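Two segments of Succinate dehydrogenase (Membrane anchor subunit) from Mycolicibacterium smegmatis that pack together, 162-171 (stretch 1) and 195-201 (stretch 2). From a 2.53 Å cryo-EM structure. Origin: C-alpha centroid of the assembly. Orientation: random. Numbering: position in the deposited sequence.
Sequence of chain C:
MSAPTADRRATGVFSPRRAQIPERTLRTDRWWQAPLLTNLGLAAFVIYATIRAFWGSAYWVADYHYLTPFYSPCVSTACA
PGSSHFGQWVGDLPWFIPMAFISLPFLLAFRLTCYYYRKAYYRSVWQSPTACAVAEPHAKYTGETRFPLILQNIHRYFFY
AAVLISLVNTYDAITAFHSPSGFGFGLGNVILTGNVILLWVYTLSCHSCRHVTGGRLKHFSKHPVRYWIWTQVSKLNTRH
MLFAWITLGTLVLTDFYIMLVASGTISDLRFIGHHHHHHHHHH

Stretch 1 162-171: AVLISLVNTY
Stretch 2 195-201: NVILLWV

Two helices that run in nearly opposite directions can be joined by one large aromatic side chain, here with a small residue under the ring face and a hydroxyl at its edge. Residues 162-171 and 195-201 of this membrane anchor subunit illustrate the principle. Both stretches are helical throughout and belong to helices that extend beyond them at each end; phi lies between -61° and -68° and psi between -34° and -45°, with i to i-4 backbone hydrogen bonds, from Ser166 N to Ala162 O (2.8 Å) through Tyr171 N to Leu167 O (3.0 Å), and likewise from Leu199 N to Asn195 O (2.9 Å) through Val201 N to Ile197 O (3.0 Å). The axes approach to 9.9 Å, with a signed crossing angle of -164°. The antiparallel register is set by two pairs: the CA atoms of Ser166 and Trp200 are 6.7 Å apart, and those of Thr170 and Val196 6.3 Å.

Trp200 makes the largest contribution, 101 Å², to the 346 Å² buried between the stretches. Its CA-to-CB bond points sideways, but chi1 of -90° (m) and chi2 of 122° carry the indole to the first helix, where it sits as a knob among Val163, Ser166, Leu167 and Thr170. Ser166 (chi1 -77°, m) points toward the second helix and places its CB over one face of the ring, 3.5 Å from the centroid of the Trp200 six-membered ring and 12° off the normal, a CH-pi contact. So short a side chain lets the indole lie close to the backbone, while Ser166 OG donates a hydrogen bond to Ala162 O at 3.2 Å, satisfying the hydroxyl within its own helix.

Thr170 (chi1 -44°, m) meets the ring at its edge. Trp200 NE1 donates a hydrogen bond to Thr170 OG1 at 2.8 Å, with an N-H...O angle of 147°, and Thr170 OG1 in turn donates to Ser166 O at 2.5 Å. The hydroxyl thus relays the indole NH to a backbone carbonyl, giving the indole NH a partner inside the contact.

Aliphatic groups complete the socket. Leu167 (m, t) starts away from the second helix, yet its end returns to bring CD2 within 3.8 Å of Trp200 CZ2; Val163 (t) sets CG1 4.3 Å from Trp200 CH2. One turn before Trp200, Val196 (t) points toward the first helix, its compact branches fitting the close approach there: Val196 CG2 lies 3.6 Å from Asn169 O, and Val196 CG1 3.8 Å from Thr170 OG1. Asn169 (chi1 -69°, m; chi2 -23°) also faces across, its ND2 packing 4.1 Å from CD1 of Leu199 (m, t).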

ATOM      1  N   ALA C 162     -36.973 -15.113  11.754  1.00 12.19           N
ATOM      2  CA  ALA C 162     -36.273 -16.354  11.466  1.00 12.19           C
ATOM      3  C   ALA C 162     -35.761 -17.013  12.736  1.00 12.19           C
ATOM      4  O   ALA C 162     -35.720 -18.241  12.814  1.00 12.19           O
ATOM      5  CB  ALA C 162     -35.121 -16.094  10.500  1.00 12.19           C
ATOM      6  N   VAL C 163     -35.361 -16.222  13.731  1.00 12.23           N
ATOM      7  CA  VAL C 163     -34.992 -16.798  15.022  1.00 12.23           C
ATOM      8  C   VAL C 163     -36.184 -17.516  15.643  1.00 12.23           C
ATOM      9  O   VAL C 163     -36.063 -18.642  16.150  1.00 12.23           O
ATOM     10  CB  VAL C 163     -34.435 -15.709  15.958  1.00 12.23           C
ATOM     11  CG1 VAL C 163     -34.204 -16.273  17.346  1.00 12.23           C
ATOM     12  CG2 VAL C 163     -33.144 -15.143  15.400  1.00 12.23           C
ATOM     13  N   LEU C 164     -37.359 -16.884  15.601  1.00 12.77           N
ATOM     14  CA  LEU C 164     -38.547 -17.536  16.151  1.00 12.77           C
ATOM     15  C   LEU C 164     -38.886 -18.820  15.393  1.00 12.77           C
ATOM     16  O   LEU C 164     -39.217 -19.850  16.000  1.00 12.77           O
ATOM     17  CB  LEU C 164     -39.732 -16.575  16.136  1.00 12.77           C
ATOM     18  CG  LEU C 164     -39.540 -15.255  16.879  1.00 12.77           C
ATOM     19  CD1 LEU C 164     -40.861 -14.522  17.000  1.00 12.77           C
ATOM     20  CD2 LEU C 164     -38.929 -15.490  18.247  1.00 12.77           C
ATOM     21  N   ILE C 165     -38.809 -18.778  14.062  1.00 13.60           N
ATOM     22  CA  ILE C 165     -39.129 -19.954  13.259  1.00 13.60           C
ATOM     23  C   ILE C 165     -38.101 -21.060  13.480  1.00 13.60           C
ATOM     24  O   ILE C 165     -38.442 -22.249  13.455  1.00 13.60           O
ATOM     25  CB  ILE C 165     -39.249 -19.562  11.776  1.00 13.60           C
ATOM     26  CG1 ILE C 165     -40.377 -18.547  11.594  1.00 13.60           C
ATOM     27  CG2 ILE C 165     -39.506 -20.780  10.907  1.00 13.60           C
ATOM     28  CD1 ILE C 165     -40.413 -17.914  10.227  1.00 13.60           C
ATOM     29  N   SER C 166     -36.836 -20.698  13.699  1.00 13.28           N
ATOM     30  CA  SER C 166     -35.825 -21.688  14.047  1.00 13.28           C
ATOM     31  C   SER C 166     -36.135 -22.343  15.384  1.00 13.28           C
ATOM     32  O   SER C 166     -35.907 -23.543  15.560  1.00 13.28           O
ATOM     33  CB  SER C 166     -34.444 -21.040  14.075  1.00 13.28           C
ATOM     34  OG  SER C 166     -33.942 -20.848  12.767  1.00 13.28           O
ATOM     35  N   LEU C 167     -36.643 -21.571  16.343  1.00 13.79           N
ATOM     36  CA  LEU C 167     -37.071 -22.178  17.602  1.00 13.79           C
ATOM     37  C   LEU C 167     -38.218 -23.160  17.380  1.00 13.79           C
ATOM     38  O   LEU C 167     -38.256 -24.237  17.989  1.00 13.79           O
ATOM     39  CB  LEU C 167     -37.472 -21.094  18.599  1.00 13.79           C
ATOM     40  CG  LEU C 167     -36.309 -20.289  19.171  1.00 13.79           C
ATOM     41  CD1 LEU C 167     -36.813 -19.067  19.914  1.00 13.79           C
ATOM     42  CD2 LEU C 167     -35.466 -21.158  20.078  1.00 13.79           C
ATOM     43  N   VAL C 168     -39.161 -22.803  16.510  1.00 15.46           N
ATOM     44  CA  VAL C 168     -40.273 -23.710  16.212  1.00 15.46           C
ATOM     45  C   VAL C 168     -39.762 -25.001  15.575  1.00 15.46           C
ATOM     46  O   VAL C 168     -40.190 -26.108  15.934  1.00 15.46           O
ATOM     47  CB  VAL C 168     -41.308 -23.003  15.318  1.00 15.46           C
ATOM     48  CG1 VAL C 168     -42.215 -24.014  14.648  1.00 15.46           C
ATOM     49  CG2 VAL C 168     -42.118 -22.021  16.135  1.00 15.46           C
ATOM     50  N   ASN C 169     -38.834 -24.880  14.626  1.00 15.65           N
ATOM     51  CA  ASN C 169     -38.251 -26.060  13.995  1.00 15.65           C
ATOM     52  C   ASN C 169     -37.448 -26.896  14.983  1.00 15.65           C
ATOM     53  O   ASN C 169     -37.419 -28.126  14.870  1.00 15.65           O
ATOM     54  CB  ASN C 169     -37.378 -25.647  12.814  1.00 15.65           C
ATOM     55  CG  ASN C 169     -38.184 -25.104  11.660  1.00 15.65           C
ATOM     56  OD1 ASN C 169     -39.367 -25.402  11.524  1.00 15.65           O
ATOM     57  ND2 ASN C 169     -37.549 -24.299  10.820  1.00 15.65           N
ATOM     58  N   THR C 170     -36.778 -26.255  15.939  1.00 15.22           N
ATOM     59  CA  THR C 170     -36.073 -26.998  16.975  1.00 15.22           C
ATOM     60  C   THR C 170     -37.046 -27.796  17.831  1.00 15.22           C
ATOM     61  O   THR C 170     -36.774 -28.947  18.188  1.00 15.22           O
ATOM     62  CB  THR C 170     -35.258 -26.042  17.841  1.00 15.22           C
ATOM     63  OG1 THR C 170     -34.576 -25.109  16.998  1.00 15.22           O
ATOM     64  CG2 THR C 170     -34.239 -26.807  18.663  1.00 15.22           C
ATOM     65  N   TYR C 171     -38.187 -27.197  18.169  1.00 16.19           N
ATOM     66  CA  TYR C 171     -39.208 -27.942  18.898  1.00 16.19           C
ATOM     67  C   TYR C 171     -39.687 -29.141  18.091  1.00 16.19           C
ATOM     68  O   TYR C 171     -39.854 -30.243  18.632  1.00 16.19           O
ATOM     69  CB  TYR C 171     -40.378 -27.025  19.250  1.00 16.19           C
ATOM     70  CG  TYR C 171     -41.501 -27.737  19.960  1.00 16.19           C
ATOM     71  CD1 TYR C 171     -41.470 -27.926  21.330  1.00 16.19           C
ATOM     72  CD2 TYR C 171     -42.588 -28.233  19.257  1.00 16.19           C
ATOM     73  CE1 TYR C 171     -42.489 -28.582  21.980  1.00 16.19           C
ATOM     74  CE2 TYR C 171     -43.608 -28.892  19.899  1.00 16.19           C
ATOM     75  CZ  TYR C 171     -43.555 -29.062  21.260  1.00 16.19           C
ATOM     76  OH  TYR C 171     -44.578 -29.719  21.901  1.00 16.19           O
ATOM     77  N   ASN C 195     -30.563 -30.870   9.703  1.00 13.83           N
ATOM     78  CA  ASN C 195     -31.150 -29.714   9.038  1.00 13.83           C
ATOM     79  C   ASN C 195     -31.365 -28.566  10.015  1.00 13.83           C
ATOM     80  O   ASN C 195     -31.083 -27.408   9.694  1.00 13.83           O
ATOM     81  CB  ASN C 195     -32.467 -30.111   8.372  1.00 13.83           C
ATOM     82  CG  ASN C 195     -33.097 -28.971   7.603  1.00 13.83           C
ATOM     83  OD1 ASN C 195     -32.483 -28.398   6.708  1.00 13.83           O
ATOM     84  ND2 ASN C 195     -34.333 -28.636   7.947  1.00 13.83           N
ATOM     85  N   VAL C 196     -31.859 -28.870  11.216  1.00 14.02           N
ATOM     86  CA  VAL C 196     -32.097 -27.832  12.214  1.00 14.02           C
ATOM     87  C   VAL C 196     -30.787 -27.180  12.639  1.00 14.02           C
ATOM     88  O   VAL C 196     -30.700 -25.951  12.767  1.00 14.02           O
ATOM     89  CB  VAL C 196     -32.860 -28.419  13.415  1.00 14.02           C
ATOM     90  CG1 VAL C 196     -32.765 -27.497  14.615  1.00 14.02           C
ATOM     91  CG2 VAL C 196     -34.306 -28.650  13.045  1.00 14.02           C
ATOM     92  N   ILE C 197     -29.746 -27.986  12.859  1.00 13.42           N
ATOM     93  CA  ILE C 197     -28.448 -27.441  13.249  1.00 13.42           C
ATOM     94  C   ILE C 197     -27.898 -26.531  12.159  1.00 13.42           C
ATOM     95  O   ILE C 197     -27.400 -25.432  12.437  1.00 13.42           O
ATOM     96  CB  ILE C 197     -27.472 -28.585  13.582  1.00 13.42           C
ATOM     97  CG1 ILE C 197     -27.883 -29.278  14.878  1.00 13.42           C
ATOM     98  CG2 ILE C 197     -26.049 -28.066  13.691  1.00 13.42           C
ATOM     99  CD1 ILE C 197     -27.135 -30.564  15.138  1.00 13.42           C
ATOM    100  N   LEU C 198     -27.982 -26.965  10.901  1.00 12.79           N
ATOM    101  CA  LEU C 198     -27.449 -26.153   9.811  1.00 12.79           C
ATOM    102  C   LEU C 198     -28.262 -24.880   9.617  1.00 12.79           C
ATOM    103  O   LEU C 198     -27.707 -23.825   9.283  1.00 12.79           O
ATOM    104  CB  LEU C 198     -27.400 -26.977   8.528  1.00 12.79           C
ATOM    105  CG  LEU C 198     -26.242 -27.975   8.500  1.00 12.79           C
ATOM    106  CD1 LEU C 198     -26.363 -28.917   7.323  1.00 12.79           C
ATOM    107  CD2 LEU C 198     -24.915 -27.243   8.468  1.00 12.79           C
ATOM    108  N   LEU C 199     -29.579 -24.953   9.825  1.00 12.38           N
ATOM    109  CA  LEU C 199     -30.405 -23.751   9.774  1.00 12.38           C
ATOM    110  C   LEU C 199     -30.009 -22.772  10.867  1.00 12.38           C
ATOM    111  O   LEU C 199     -29.969 -21.560  10.639  1.00 12.38           O
ATOM    112  CB  LEU C 199     -31.881 -24.118   9.899  1.00 12.38           C
ATOM    113  CG  LEU C 199     -32.555 -24.703   8.661  1.00 12.38           C
ATOM    114  CD1 LEU C 199     -33.995 -25.059   8.975  1.00 12.38           C
ATOM    115  CD2 LEU C 199     -32.482 -23.731   7.504  1.00 12.38           C
ATOM    116  N   TRP C 200     -29.725 -23.279  12.067  1.00 12.19           N
ATOM    117  CA  TRP C 200     -29.252 -22.407  13.136  1.00 12.19           C
ATOM    118  C   TRP C 200     -27.926 -21.756  12.770  1.00 12.19           C
ATOM    119  O   TRP C 200     -27.713 -20.571  13.044  1.00 12.19           O
ATOM    120  CB  TRP C 200     -29.114 -23.192  14.438  1.00 12.19           C
ATOM    121  CG  TRP C 200     -30.340 -23.194  15.284  1.00 12.19           C
ATOM    122  CD1 TRP C 200     -31.032 -24.281  15.711  1.00 12.19           C
ATOM    123  CD2 TRP C 200     -31.012 -22.051  15.826  1.00 12.19           C
ATOM    124  NE1 TRP C 200     -32.100 -23.894  16.478  1.00 12.19           N
ATOM    125  CE2 TRP C 200     -32.109 -22.528  16.566  1.00 12.19           C
ATOM    126  CE3 TRP C 200     -30.794 -20.672  15.757  1.00 12.19           C
ATOM    127  CZ2 TRP C 200     -32.985 -21.678  17.230  1.00 12.19           C
ATOM    128  CZ3 TRP C 200     -31.666 -19.833  16.414  1.00 12.19           C
ATOM    129  CH2 TRP C 200     -32.748 -20.337  17.141  1.00 12.19           C
ATOM    130  N   VAL C 201     -27.019 -22.518  12.160  1.00 11.71           N
ATOM    131  CA  VAL C 201     -25.732 -21.957  11.750  1.00 11.71           C
ATOM    132  C   VAL C 201     -25.939 -20.835  10.739  1.00 11.71           C
ATOM    133  O   VAL C 201     -25.337 -19.759  10.840  1.00 11.71           O
ATOM    134  CB  VAL C 201     -24.819 -23.061  11.190  1.00 11.71           C
ATOM    135  CG1 VAL C 201     -23.547 -22.461  10.624  1.00 11.71           C
ATOM    136  CG2 VAL C 201     -24.491 -24.068  12.270  1.00 11.71           C
TER